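Local coordinates for MexT protein (Pseudomonas aeruginosa, PDB 6L33) that probably binds DNA as a LysR-type activator of efflux-pump gene transcription, the piece here being its regulatory domain, at residues L96-C100 with G125-K129. Numbering follows the deposited sequence.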
loop_
_atom_site.group_PDB
_atom_site.type_symbol
_atom_site.label_atom_id
_atom_site.label_comp_id
_atom_site.label_asym_id
_atom_site.label_seq_id
_atom_site.Cartn_x
_atom_site.Cartn_y
_atom_site.Cartn_z
ATOM N N LEU B 96 -23.481 9.986 17.873
ATOM C CA LEU B 96 -23.039 8.658 18.283
ATOM C C LEU B 96 -23.989 7.583 17.770
ATOM O O LEU B 96 -23.547 6.523 17.314
ATOM C CB LEU B 96 -22.916 8.594 19.806
ATOM C CG LEU B 96 -22.488 7.247 20.394
ATOM C CD1 LEU B 96 -21.147 6.799 19.823
ATOM C CD2 LEU B 96 -22.433 7.330 21.908
ATOM N N ASP B 97 -25.298 7.849 17.820
ATOM C CA ASP B 97 -26.278 6.893 17.309
ATOM C C ASP B 97 -26.092 6.661 15.814
ATOM O O ASP B 97 -26.100 5.516 15.348
ATOM C CB ASP B 97 -27.700 7.383 17.596
ATOM C CG ASP B 97 -28.141 7.103 19.018
ATOM O OD1 ASP B 97 -27.579 6.185 19.650
ATOM O OD2 ASP B 97 -29.059 7.800 19.499
ATOM N N ASP B 98 -25.945 7.744 15.040
ATOM C CA ASP B 98 -25.663 7.603 13.614
ATOM C C ASP B 98 -24.409 6.771 13.386
ATOM O O ASP B 98 -24.381 5.894 12.514
ATOM C CB ASP B 98 -25.485 8.974 12.958
ATOM C CG ASP B 98 -26.709 9.858 13.079
ATOM O OD1 ASP B 98 -27.821 9.329 13.282
ATOM O OD2 ASP B 98 -26.552 11.092 12.957
ATOM N N TYR B 99 -23.360 7.043 14.161
ATOM C CA TYR B 99 -22.086 6.357 13.982
ATOM C C TYR B 99 -22.238 4.857 14.189
ATOM O O TYR B 99 -21.766 4.052 13.377
ATOM C CB TYR B 99 -21.059 6.941 14.953
ATOM C CG TYR B 99 -19.660 6.408 14.786
ATOM C CD1 TYR B 99 -18.765 7.020 13.919
ATOM C CD2 TYR B 99 -19.227 5.301 15.504
ATOM C CE1 TYR B 99 -17.480 6.539 13.768
ATOM C CE2 TYR B 99 -17.946 4.811 15.356
ATOM C CZ TYR B 99 -17.076 5.435 14.487
ATOM O OH TYR B 99 -15.796 4.952 14.344
ATOM N N CYS B 100 -22.912 4.464 15.271
ATOM C CA CYS B 100 -23.055 3.053 15.604
ATOM C C CYS B 100 -23.976 2.315 14.642
ATOM O O CYS B 100 -23.906 1.084 14.561
ATOM C CB CYS B 100 -23.581 2.919 17.033
ATOM S SG CYS B 100 -22.305 3.145 18.292
ATOM N N GLY B 125 -21.041 -0.362 26.334
ATOM C CA GLY B 125 -22.130 -1.209 25.892
ATOM C C GLY B 125 -22.627 -0.934 24.492
ATOM O O GLY B 125 -23.762 -1.292 24.170
ATOM N N ARG B 126 -21.812 -0.305 23.651
ATOM C CA ARG B 126 -22.166 -0.009 22.272
ATOM C C ARG B 126 -21.290 -0.812 21.319
ATOM O O ARG B 126 -20.220 -1.307 21.686
ATOM C CB ARG B 126 -22.021 1.489 21.972
ATOM C CG ARG B 126 -22.831 2.398 22.886
ATOM C CD ARG B 126 -24.326 2.197 22.690
ATOM N NE ARG B 126 -24.812 2.804 21.455
ATOM C CZ ARG B 126 -25.230 4.062 21.353
ATOM N NH1 ARG B 126 -25.221 4.857 22.414
ATOM N NH2 ARG B 126 -25.657 4.527 20.188
ATOM N N LYS B 127 -21.752 -0.929 20.076
ATOM C CA LYS B 127 -21.012 -1.666 19.065
ATOM C C LYS B 127 -21.324 -1.095 17.690
ATOM O O LYS B 127 -22.216 -0.258 17.522
ATOM C CB LYS B 127 -21.331 -3.166 19.120
ATOM C CG LYS B 127 -22.815 -3.493 19.077
ATOM C CD LYS B 127 -23.053 -4.978 19.315
ATOM C CE LYS B 127 -24.533 -5.324 19.252
ATOM N NZ LYS B 127 -25.104 -5.092 17.895
ATOM N N ARG B 128 -20.567 -1.564 16.703
ATOM C CA ARG B 128 -20.709 -1.138 15.320
ATOM C C ARG B 128 -20.439 -2.334 14.421
ATOM O O ARG B 128 -19.866 -3.340 14.850
ATOM C CB ARG B 128 -19.747 0.011 14.985
ATOM C CG ARG B 128 -18.286 -0.409 15.044
ATOM C CD ARG B 128 -17.331 0.693 14.618
ATOM N NE ARG B 128 -15.955 0.202 14.562
ATOM C CZ ARG B 128 -14.951 0.845 13.976
ATOM N NH1 ARG B 128 -15.157 2.018 13.393
ATOM N NH2 ARG B 128 -13.735 0.314 13.976
ATOM N N LYS B 129 -20.854 -2.221 13.162
ATOM C CA LYS B 129 -20.651 -3.276 12.178
ATOM C C LYS B 129 -19.582 -2.834 11.190
ATOM O O LYS B 129 -19.754 -1.833 10.485
ATOM C CB LYS B 129 -21.955 -3.618 11.454
ATOM C CG LYS B 129 -21.839 -4.795 10.486
ATOM C CD LYS B 129 -21.151 -5.994 11.134
ATOM C CE LYS B 129 -21.960 -7.270 10.966
ATOM N NZ LYS B 129 -21.100 -8.422 10.573
HETATM O O HOH W 1 -22.927 -0.258 12.550
#
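Cys100, in the short helix 96-101, and Arg128, in the extended chain leading into strand 129-134, bring their CA atoms to 4.8 Å, the nearest approach of the two backbones. Beside this point a water bridges the two backbones, donating to Cys100 O at 2.6 Å and accepting from Lys129 N at 2.9 Å. The Cys100 side chain lies against the extended chain, its SG 3.5 Å from Lys127 O and 4.0 Å from Arg126 CB.

Past the sulfur, Arg126 is bent at both chi2 and chi3, which brings its guanidinium to the helix. NH2 forms a salt bridge there with Asp97 OD1, 2.6 Å long but not straight, with an N-H...O angle of 132°. The oxygen is approached almost along its C-O axis and sits 27° out of the guanidinium plane; the bridge runs through NH2 and OD1 alone. Leu96 CG lies over one face of the same guanidinium, and CD2 comes to 3.8 Å from NH1.

Both segments belong to the LysR substrate-binding domain, of the periplasmic-binding-protein fold, and lie at the surface of the lobe built on the sheet that contains strands 103-107 and 129-134. A Schellman motif closes helix 116-123, with Gly125 at positive phi as its C-prime residue, and turns the chain into this extended run.

On the inner side Arg128 reaches out from CG to NE in an extended chain, and its guanidinium plane is nearly parallel to that of the Tyr99 ring but is not stacked on it, NH1 coming to the hydroxyl end, 3.1 Å from OH. Each group has a stronger partner beyond the contact: Arg128 NE forms a salt bridge with Asp118, and the buried Tyr99 OH is hydrogen-bonded to Thr152 OG1. The Tyr99 ring also meets His104 and Phe174 edge-to-face.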